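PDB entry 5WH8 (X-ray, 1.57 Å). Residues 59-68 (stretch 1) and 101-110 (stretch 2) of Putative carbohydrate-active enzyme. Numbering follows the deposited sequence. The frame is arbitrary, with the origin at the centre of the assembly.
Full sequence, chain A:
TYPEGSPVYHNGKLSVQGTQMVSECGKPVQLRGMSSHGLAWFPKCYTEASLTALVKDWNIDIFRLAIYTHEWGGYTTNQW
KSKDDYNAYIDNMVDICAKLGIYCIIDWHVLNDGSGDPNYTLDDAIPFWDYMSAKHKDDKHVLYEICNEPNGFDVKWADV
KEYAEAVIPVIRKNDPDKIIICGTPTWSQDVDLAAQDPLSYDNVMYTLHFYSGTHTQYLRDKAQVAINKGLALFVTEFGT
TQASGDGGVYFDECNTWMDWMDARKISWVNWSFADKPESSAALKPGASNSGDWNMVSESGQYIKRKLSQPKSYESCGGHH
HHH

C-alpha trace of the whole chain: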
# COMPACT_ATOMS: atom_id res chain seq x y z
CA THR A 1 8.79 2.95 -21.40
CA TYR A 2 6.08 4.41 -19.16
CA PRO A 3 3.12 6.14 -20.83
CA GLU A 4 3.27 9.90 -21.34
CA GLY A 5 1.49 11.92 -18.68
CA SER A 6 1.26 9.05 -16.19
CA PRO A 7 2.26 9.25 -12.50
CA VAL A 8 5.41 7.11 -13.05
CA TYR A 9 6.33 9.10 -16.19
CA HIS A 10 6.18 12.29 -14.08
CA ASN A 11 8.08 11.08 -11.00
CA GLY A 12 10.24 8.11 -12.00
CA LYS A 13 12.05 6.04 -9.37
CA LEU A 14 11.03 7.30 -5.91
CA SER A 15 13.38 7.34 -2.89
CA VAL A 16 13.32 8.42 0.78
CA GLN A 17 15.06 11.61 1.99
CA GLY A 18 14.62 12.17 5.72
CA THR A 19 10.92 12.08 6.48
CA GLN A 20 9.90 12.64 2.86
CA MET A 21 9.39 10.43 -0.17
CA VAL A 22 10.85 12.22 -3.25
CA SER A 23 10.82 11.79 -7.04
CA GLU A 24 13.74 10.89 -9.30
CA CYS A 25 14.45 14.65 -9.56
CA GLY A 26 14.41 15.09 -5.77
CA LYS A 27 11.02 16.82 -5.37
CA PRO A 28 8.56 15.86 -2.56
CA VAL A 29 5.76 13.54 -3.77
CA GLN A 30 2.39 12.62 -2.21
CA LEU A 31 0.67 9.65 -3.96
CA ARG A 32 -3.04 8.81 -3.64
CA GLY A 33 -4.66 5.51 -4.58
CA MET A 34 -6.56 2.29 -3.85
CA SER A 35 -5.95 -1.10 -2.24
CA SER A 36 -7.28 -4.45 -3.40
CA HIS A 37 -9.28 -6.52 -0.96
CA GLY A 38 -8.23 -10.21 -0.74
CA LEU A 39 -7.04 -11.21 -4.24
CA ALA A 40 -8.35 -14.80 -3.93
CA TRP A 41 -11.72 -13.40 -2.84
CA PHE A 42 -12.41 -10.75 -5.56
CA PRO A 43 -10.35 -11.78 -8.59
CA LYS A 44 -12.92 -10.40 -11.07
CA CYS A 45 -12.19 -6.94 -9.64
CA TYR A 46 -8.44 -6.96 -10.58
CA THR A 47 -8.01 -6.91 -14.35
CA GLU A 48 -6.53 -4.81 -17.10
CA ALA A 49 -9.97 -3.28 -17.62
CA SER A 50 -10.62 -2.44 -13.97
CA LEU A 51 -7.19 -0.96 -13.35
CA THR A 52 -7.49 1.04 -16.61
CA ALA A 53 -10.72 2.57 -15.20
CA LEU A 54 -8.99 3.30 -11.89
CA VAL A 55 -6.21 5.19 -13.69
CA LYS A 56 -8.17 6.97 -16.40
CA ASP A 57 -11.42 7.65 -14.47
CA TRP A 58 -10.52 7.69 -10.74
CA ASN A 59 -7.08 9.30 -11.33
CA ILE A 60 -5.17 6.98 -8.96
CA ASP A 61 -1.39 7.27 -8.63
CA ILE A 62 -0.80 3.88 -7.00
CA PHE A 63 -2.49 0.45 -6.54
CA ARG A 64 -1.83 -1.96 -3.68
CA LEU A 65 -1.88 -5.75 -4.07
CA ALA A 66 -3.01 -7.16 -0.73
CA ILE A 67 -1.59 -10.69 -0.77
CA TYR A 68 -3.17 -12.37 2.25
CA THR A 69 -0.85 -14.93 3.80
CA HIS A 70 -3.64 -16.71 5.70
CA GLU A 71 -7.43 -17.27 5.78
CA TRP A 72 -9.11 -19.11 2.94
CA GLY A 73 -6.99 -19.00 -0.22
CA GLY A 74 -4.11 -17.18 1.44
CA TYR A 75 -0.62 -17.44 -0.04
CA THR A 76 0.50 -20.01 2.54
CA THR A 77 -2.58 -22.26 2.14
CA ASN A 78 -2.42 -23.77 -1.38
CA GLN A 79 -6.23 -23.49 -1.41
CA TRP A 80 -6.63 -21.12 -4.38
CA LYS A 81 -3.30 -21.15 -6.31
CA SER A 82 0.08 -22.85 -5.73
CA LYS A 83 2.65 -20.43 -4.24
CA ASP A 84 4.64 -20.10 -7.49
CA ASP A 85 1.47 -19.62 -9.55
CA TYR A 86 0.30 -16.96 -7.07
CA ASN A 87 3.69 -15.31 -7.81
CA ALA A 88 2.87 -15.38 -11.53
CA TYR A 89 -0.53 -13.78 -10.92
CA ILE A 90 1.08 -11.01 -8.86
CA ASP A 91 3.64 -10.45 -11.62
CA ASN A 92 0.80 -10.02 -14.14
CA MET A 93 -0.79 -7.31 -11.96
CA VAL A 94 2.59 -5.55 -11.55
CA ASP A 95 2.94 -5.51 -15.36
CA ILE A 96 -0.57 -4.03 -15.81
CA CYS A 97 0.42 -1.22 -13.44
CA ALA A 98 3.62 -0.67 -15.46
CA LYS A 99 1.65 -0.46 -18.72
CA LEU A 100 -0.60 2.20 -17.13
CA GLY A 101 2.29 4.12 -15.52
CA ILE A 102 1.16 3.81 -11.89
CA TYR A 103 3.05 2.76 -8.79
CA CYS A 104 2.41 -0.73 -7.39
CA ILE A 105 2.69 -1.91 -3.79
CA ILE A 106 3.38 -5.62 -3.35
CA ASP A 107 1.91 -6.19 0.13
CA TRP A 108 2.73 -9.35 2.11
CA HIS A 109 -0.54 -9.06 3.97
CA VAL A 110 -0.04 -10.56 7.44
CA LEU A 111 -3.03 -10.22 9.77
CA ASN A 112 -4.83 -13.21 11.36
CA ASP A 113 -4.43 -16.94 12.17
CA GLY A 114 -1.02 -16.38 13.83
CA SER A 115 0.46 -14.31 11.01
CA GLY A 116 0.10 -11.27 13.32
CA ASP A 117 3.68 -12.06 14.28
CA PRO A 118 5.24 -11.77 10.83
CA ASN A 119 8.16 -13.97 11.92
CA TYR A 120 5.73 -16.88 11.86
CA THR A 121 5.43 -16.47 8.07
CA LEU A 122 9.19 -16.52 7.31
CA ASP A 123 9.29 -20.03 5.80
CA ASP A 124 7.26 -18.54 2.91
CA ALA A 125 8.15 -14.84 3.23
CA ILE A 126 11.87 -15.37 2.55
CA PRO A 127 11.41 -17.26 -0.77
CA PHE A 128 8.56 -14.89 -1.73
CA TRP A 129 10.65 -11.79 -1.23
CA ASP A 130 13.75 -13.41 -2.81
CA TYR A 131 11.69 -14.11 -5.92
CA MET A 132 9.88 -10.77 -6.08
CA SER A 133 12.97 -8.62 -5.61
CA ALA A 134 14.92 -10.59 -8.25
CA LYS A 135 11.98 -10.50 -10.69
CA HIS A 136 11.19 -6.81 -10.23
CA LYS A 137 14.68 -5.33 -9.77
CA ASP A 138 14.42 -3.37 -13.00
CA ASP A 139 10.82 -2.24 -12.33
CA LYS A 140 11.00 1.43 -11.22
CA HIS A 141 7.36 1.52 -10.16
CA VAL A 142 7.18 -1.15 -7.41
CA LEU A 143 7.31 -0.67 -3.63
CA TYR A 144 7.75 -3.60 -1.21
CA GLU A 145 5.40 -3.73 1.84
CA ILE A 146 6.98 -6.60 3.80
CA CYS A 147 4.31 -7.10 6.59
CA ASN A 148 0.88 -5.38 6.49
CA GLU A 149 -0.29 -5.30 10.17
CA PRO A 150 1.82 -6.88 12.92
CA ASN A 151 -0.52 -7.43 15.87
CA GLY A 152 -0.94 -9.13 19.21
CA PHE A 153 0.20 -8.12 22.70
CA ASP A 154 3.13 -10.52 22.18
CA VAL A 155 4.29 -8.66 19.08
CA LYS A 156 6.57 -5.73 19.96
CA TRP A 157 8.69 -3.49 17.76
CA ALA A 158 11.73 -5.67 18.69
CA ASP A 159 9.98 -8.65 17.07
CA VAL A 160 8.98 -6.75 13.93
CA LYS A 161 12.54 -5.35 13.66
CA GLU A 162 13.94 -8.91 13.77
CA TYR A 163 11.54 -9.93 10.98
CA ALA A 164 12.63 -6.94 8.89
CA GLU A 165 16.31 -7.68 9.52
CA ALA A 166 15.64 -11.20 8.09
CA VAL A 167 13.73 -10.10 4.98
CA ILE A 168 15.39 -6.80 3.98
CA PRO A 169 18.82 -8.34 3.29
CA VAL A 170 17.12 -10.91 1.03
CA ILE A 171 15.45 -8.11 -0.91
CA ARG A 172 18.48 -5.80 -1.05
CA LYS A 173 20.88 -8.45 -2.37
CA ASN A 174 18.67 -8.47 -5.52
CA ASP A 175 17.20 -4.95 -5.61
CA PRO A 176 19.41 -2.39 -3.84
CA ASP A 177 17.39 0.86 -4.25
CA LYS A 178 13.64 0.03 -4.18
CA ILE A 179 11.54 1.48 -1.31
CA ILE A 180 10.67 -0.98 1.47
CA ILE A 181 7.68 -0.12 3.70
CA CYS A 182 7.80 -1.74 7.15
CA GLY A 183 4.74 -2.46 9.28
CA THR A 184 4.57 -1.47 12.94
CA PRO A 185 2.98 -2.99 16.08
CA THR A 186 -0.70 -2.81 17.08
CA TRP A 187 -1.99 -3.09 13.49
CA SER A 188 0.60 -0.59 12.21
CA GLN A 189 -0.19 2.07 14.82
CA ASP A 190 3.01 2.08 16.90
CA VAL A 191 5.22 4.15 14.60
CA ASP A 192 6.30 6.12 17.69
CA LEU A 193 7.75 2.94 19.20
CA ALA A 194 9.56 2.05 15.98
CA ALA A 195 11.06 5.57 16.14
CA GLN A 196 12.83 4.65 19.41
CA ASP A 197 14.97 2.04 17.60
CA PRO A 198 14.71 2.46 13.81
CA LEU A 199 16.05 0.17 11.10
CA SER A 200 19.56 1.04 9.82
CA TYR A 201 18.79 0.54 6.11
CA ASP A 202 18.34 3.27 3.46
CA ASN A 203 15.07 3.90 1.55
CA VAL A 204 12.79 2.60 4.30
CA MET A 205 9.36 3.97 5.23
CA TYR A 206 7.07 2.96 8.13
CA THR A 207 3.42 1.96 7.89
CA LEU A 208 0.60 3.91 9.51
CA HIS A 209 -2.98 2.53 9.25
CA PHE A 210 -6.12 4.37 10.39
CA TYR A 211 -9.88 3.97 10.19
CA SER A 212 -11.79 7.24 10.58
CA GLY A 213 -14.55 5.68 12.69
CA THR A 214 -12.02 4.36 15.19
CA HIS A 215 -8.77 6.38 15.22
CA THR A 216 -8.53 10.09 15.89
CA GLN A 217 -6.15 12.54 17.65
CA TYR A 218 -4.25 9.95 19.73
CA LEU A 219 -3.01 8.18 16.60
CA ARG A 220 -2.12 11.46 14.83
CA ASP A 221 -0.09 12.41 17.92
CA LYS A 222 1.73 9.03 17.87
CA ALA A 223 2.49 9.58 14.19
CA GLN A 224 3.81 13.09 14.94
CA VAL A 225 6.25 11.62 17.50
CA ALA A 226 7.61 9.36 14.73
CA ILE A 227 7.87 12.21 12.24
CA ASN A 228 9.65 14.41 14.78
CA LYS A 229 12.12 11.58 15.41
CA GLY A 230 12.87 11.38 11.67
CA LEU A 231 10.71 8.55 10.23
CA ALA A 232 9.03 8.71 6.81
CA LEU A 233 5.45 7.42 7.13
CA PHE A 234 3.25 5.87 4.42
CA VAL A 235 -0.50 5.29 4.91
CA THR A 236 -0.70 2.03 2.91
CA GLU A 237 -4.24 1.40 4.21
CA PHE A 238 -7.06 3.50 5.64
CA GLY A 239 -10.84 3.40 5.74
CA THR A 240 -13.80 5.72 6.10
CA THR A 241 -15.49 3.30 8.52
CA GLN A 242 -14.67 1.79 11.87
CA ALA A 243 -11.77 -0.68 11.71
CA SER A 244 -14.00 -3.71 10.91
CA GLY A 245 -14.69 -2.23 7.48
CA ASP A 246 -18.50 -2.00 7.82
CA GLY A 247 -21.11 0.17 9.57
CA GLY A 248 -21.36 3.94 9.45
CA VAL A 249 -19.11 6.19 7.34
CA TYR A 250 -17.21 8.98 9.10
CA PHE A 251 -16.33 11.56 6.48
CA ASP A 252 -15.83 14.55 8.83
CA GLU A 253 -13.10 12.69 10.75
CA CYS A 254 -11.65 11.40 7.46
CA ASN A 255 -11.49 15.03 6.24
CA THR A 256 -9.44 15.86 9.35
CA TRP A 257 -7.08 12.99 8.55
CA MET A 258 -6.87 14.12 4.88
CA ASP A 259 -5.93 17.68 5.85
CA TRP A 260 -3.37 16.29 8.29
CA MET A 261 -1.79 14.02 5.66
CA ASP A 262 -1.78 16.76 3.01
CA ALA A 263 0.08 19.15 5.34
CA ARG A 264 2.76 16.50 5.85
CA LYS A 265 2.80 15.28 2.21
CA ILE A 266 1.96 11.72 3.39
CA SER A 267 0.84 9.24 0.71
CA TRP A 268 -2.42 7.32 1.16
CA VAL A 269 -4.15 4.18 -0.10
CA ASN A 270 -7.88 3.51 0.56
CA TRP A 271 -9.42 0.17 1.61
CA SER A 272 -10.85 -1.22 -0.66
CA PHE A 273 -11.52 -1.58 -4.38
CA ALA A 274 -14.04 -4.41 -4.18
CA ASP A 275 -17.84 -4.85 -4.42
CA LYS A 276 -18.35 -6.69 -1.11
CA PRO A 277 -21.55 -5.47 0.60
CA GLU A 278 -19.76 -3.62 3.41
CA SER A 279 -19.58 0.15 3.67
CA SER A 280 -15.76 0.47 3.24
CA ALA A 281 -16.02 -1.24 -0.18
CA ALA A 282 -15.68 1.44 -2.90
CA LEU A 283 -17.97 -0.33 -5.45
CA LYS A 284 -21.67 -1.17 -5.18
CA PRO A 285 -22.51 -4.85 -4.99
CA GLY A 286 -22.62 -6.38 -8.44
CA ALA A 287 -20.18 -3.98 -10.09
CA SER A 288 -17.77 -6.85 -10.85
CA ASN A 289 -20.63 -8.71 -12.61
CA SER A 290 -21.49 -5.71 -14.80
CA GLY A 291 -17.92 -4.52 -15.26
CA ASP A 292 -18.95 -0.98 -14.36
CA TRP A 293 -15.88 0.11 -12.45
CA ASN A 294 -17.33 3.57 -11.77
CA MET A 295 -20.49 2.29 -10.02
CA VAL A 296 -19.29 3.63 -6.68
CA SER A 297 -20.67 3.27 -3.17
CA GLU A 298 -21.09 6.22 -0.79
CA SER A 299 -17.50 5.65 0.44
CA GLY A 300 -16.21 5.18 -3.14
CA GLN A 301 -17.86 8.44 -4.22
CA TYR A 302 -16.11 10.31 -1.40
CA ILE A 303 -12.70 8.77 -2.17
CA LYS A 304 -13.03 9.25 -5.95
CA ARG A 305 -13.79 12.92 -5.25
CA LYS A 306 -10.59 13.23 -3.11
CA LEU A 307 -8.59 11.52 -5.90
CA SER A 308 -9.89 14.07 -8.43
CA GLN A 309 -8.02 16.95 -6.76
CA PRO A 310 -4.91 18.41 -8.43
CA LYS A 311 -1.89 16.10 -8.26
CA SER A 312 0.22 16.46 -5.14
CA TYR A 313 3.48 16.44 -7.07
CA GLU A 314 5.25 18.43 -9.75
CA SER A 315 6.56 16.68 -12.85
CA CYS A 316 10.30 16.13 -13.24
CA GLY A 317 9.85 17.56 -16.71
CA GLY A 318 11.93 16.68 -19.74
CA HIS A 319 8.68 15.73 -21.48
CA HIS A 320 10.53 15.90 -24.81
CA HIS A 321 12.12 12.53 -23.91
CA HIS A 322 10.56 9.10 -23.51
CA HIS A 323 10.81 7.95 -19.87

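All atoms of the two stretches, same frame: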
# COMPACT_ATOMS: atom_id res chain seq x y z
N ASN A 59 -8.31 8.51 -11.45
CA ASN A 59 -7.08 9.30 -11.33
C ASN A 59 -6.13 8.80 -10.23
O ASN A 59 -5.44 9.60 -9.59
CB ASN A 59 -7.42 10.78 -11.09
CG ASN A 59 -8.43 11.31 -12.08
OD1 ASN A 59 -9.56 11.67 -11.72
ND2 ASN A 59 -8.04 11.34 -13.35
N ILE A 60 -6.07 7.49 -10.01
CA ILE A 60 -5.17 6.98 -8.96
C ILE A 60 -3.71 7.10 -9.40
O ILE A 60 -3.41 7.08 -10.60
CB ILE A 60 -5.44 5.50 -8.56
CG1 ILE A 60 -5.13 4.48 -9.66
CG2 ILE A 60 -6.88 5.34 -8.03
CD1 ILE A 60 -5.10 3.03 -9.17
N ASP A 61 -2.83 7.21 -8.41
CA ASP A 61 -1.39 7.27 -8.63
C ASP A 61 -0.71 5.94 -8.34
O ASP A 61 0.45 5.73 -8.74
CB ASP A 61 -0.74 8.30 -7.72
CG ASP A 61 -1.26 9.70 -7.92
OD1 ASP A 61 -1.36 10.16 -9.08
OD2 ASP A 61 -1.57 10.34 -6.88
N ILE A 62 -1.40 5.07 -7.60
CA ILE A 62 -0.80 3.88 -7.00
C ILE A 62 -1.91 2.84 -6.72
O ILE A 62 -3.06 3.21 -6.37
CB ILE A 62 -0.03 4.27 -5.70
CG1 ILE A 62 0.68 3.05 -5.08
CG2 ILE A 62 -0.95 4.95 -4.70
CD1 ILE A 62 1.77 3.51 -4.11
N PHE A 63 -1.59 1.55 -6.88
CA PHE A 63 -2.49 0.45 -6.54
C PHE A 63 -1.74 -0.51 -5.64
O PHE A 63 -0.58 -0.80 -5.87
CB PHE A 63 -3.00 -0.29 -7.80
CG PHE A 63 -4.17 -1.20 -7.53
CD1 PHE A 63 -5.42 -0.68 -7.25
CD2 PHE A 63 -4.01 -2.57 -7.50
CE1 PHE A 63 -6.49 -1.50 -6.94
CE2 PHE A 63 -5.08 -3.40 -7.20
CZ PHE A 63 -6.32 -2.88 -6.94
N ARG A 64 -2.43 -1.04 -4.64
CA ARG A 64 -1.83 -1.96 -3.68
C ARG A 64 -2.42 -3.36 -3.83
O ARG A 64 -3.64 -3.53 -3.81
CB ARG A 64 -2.03 -1.42 -2.26
CG ARG A 64 -1.61 -2.34 -1.12
CD ARG A 64 -1.90 -1.60 0.15
NE ARG A 64 -1.45 -2.15 1.42
CZ ARG A 64 -2.24 -2.60 2.40
NH1 ARG A 64 -3.56 -2.75 2.25
NH2 ARG A 64 -1.70 -2.93 3.55
N LEU A 65 -1.53 -4.35 -3.95
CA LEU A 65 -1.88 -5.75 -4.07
C LEU A 65 -1.79 -6.38 -2.69
O LEU A 65 -0.70 -6.69 -2.20
CB LEU A 65 -0.94 -6.45 -5.08
CG LEU A 65 -0.87 -5.86 -6.48
CD1 LEU A 65 0.21 -6.56 -7.25
CD2 LEU A 65 -2.18 -5.96 -7.21
N ALA A 66 -2.94 -6.57 -2.07
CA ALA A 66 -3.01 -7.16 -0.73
C ALA A 66 -3.00 -8.68 -0.86
O ALA A 66 -4.02 -9.30 -1.16
CB ALA A 66 -4.27 -6.71 -0.01
N ILE A 67 -1.82 -9.26 -0.62
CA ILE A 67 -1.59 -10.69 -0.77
C ILE A 67 -1.73 -11.35 0.60
O ILE A 67 -0.78 -11.40 1.37
CB ILE A 67 -0.20 -10.93 -1.38
CG1 ILE A 67 -0.11 -10.26 -2.75
CG2 ILE A 67 0.10 -12.42 -1.52
CD1 ILE A 67 1.24 -9.72 -3.04
N TYR A 68 -2.95 -11.76 0.94
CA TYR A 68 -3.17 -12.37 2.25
C TYR A 68 -2.29 -13.59 2.40
O TYR A 68 -2.14 -14.35 1.44
CB TYR A 68 -4.62 -12.81 2.42
CG TYR A 68 -5.55 -11.74 2.95
CD1 TYR A 68 -5.94 -10.68 2.14
CD2 TYR A 68 -6.08 -11.82 4.23
CE1 TYR A 68 -6.82 -9.72 2.61
CE2 TYR A 68 -6.94 -10.87 4.71
CZ TYR A 68 -7.32 -9.83 3.89
OH TYR A 68 -8.21 -8.87 4.37
N GLY A 101 1.46 3.10 -16.15
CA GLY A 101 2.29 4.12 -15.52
C GLY A 101 1.85 4.51 -14.12
O GLY A 101 1.90 5.70 -13.78
N ILE A 102 1.40 3.55 -13.32
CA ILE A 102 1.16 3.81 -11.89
C ILE A 102 2.04 2.96 -10.99
O ILE A 102 2.51 1.88 -11.38
CB ILE A 102 -0.31 3.58 -11.47
CG1 ILE A 102 -0.80 2.17 -11.80
CG2 ILE A 102 -1.22 4.67 -12.13
CD1 ILE A 102 -2.12 1.83 -11.07
N TYR A 103 2.24 3.46 -9.79
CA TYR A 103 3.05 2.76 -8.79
C TYR A 103 2.27 1.54 -8.27
O TYR A 103 1.03 1.49 -8.31
CB TYR A 103 3.48 3.74 -7.66
CG TYR A 103 4.41 4.80 -8.20
CD1 TYR A 103 5.77 4.54 -8.34
CD2 TYR A 103 3.92 6.01 -8.68
CE1 TYR A 103 6.61 5.46 -8.90
CE2 TYR A 103 4.76 6.95 -9.22
CZ TYR A 103 6.10 6.66 -9.33
OH TYR A 103 6.92 7.61 -9.91
N CYS A 104 3.01 0.53 -7.82
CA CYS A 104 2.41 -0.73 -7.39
C CYS A 104 3.04 -1.19 -6.10
O CYS A 104 4.25 -1.43 -6.06
CB CYS A 104 2.59 -1.80 -8.47
SG CYS A 104 1.84 -3.39 -8.10
N ILE A 105 2.22 -1.34 -5.06
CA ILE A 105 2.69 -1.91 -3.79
C ILE A 105 2.41 -3.40 -3.78
O ILE A 105 1.24 -3.81 -3.94
CB ILE A 105 2.01 -1.28 -2.56
CG1 ILE A 105 2.27 0.22 -2.50
CG2 ILE A 105 2.54 -1.92 -1.30
CD1 ILE A 105 1.48 0.95 -1.42
N ILE A 106 3.47 -4.19 -3.60
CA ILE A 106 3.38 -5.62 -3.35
C ILE A 106 3.32 -5.77 -1.84
O ILE A 106 4.32 -5.51 -1.14
CB ILE A 106 4.60 -6.37 -3.94
CG1 ILE A 106 4.66 -6.14 -5.46
CG2 ILE A 106 4.52 -7.86 -3.61
CD1 ILE A 106 5.87 -6.80 -6.16
N ASP A 107 2.14 -6.14 -1.33
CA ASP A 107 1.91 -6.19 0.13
C ASP A 107 1.77 -7.63 0.63
O ASP A 107 0.82 -8.34 0.30
CB ASP A 107 0.66 -5.33 0.42
CG ASP A 107 -0.05 -5.69 1.73
OD1 ASP A 107 0.59 -6.08 2.73
OD2 ASP A 107 -1.30 -5.55 1.73
N TRP A 108 2.77 -8.06 1.41
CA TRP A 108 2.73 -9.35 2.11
C TRP A 108 1.81 -9.17 3.32
O TRP A 108 2.21 -8.63 4.38
CB TRP A 108 4.15 -9.77 2.50
CG TRP A 108 4.30 -11.11 3.18
CD1 TRP A 108 4.61 -11.34 4.50
CD2 TRP A 108 4.19 -12.41 2.57
NE1 TRP A 108 4.71 -12.69 4.74
CE2 TRP A 108 4.46 -13.37 3.57
CE3 TRP A 108 3.90 -12.85 1.27
CZ2 TRP A 108 4.41 -14.74 3.32
CZ3 TRP A 108 3.87 -14.20 1.02
CH2 TRP A 108 4.11 -15.14 2.04
N HIS A 109 0.56 -9.58 3.15
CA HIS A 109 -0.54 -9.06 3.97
C HIS A 109 -0.80 -9.94 5.18
O HIS A 109 -1.78 -10.67 5.21
CB HIS A 109 -1.80 -8.90 3.10
CG HIS A 109 -2.90 -8.04 3.68
ND1 HIS A 109 -2.91 -6.67 3.54
CD2 HIS A 109 -4.05 -8.35 4.33
CE1 HIS A 109 -4.00 -6.17 4.07
NE2 HIS A 109 -4.72 -7.17 4.57
N VAL A 110 0.12 -9.87 6.15
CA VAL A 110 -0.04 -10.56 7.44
C VAL A 110 -1.17 -9.90 8.24
O VAL A 110 -1.35 -8.68 8.18
CB VAL A 110 1.26 -10.55 8.28
CG1 VAL A 110 2.42 -11.12 7.49
CG2 VAL A 110 1.62 -9.18 8.78
O HOH W 1 -7.07 -6.64 5.56

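Charged and aromatic groups cluster on one face of this parallel strand pair, and at their centre a single carboxylate oxygen serves two partners in different ways. Asp107 OD2 accepts a hydrogen bond from His109 ND1 at 2.7 Å, and it forms a salt bridge with Arg64 NH2 at 3.2 Å. The oxygen lies over the face of the guanidinium, so the second interaction is one of charge alone; the guanidinium nitrogens find their hydrogen-bond partners elsewhere in the structure. Arg64 reaches the acid with an extended side chain, its first three chi angles all t.

The example illustrates how a regular backbone ladder can align side chains for a polar network. Strands 62-68 and 103-109 run in the same direction, and seven backbone hydrogen bonds join the two stretches, beginning with Tyr103 N to Asp61 O (3.1 Å), including the nearly linear Leu65 N to Ile105 O (2.8 Å), and ending with His109 N to Ile67 O (2.9 Å). Phe63, Leu65 and Ile67 both donate and accept. Side chains alternate between the faces along each strand, and the register, which pairs Arg64 with Ile105, Ala66 with Asp107 and Tyr68 with His109, puts Arg64, Ala66 and Tyr68 on the same face as Asp107 and His109.

Ala66 is small enough for its CB to sit over the imidazole face, 4.1 Å from the centroid of the His109 ring. The Tyr68 ring meets that imidazole obliquely, and one water joins the pair, 2.8 Å from Tyr68 OH and 2.6 Å from His109 NE2.

Towards the start of the strands this face becomes mainly apolar, with Ile62 CD1 3.7 Å from Ile105 CG1. The opposite face is also largely apolar: Leu65 CD1 lies 3.7 Å from Cys104 SG, and Ile67 CD1 packs 3.8 Å from Ile106 CG2. Before the strands, Ile60 CD1 meets Ile102 CD1 at 3.7 Å. The aliphatic residues, and the small Cys104 beside Leu65, suit these buried positions, and together the stretches bury 902 Å².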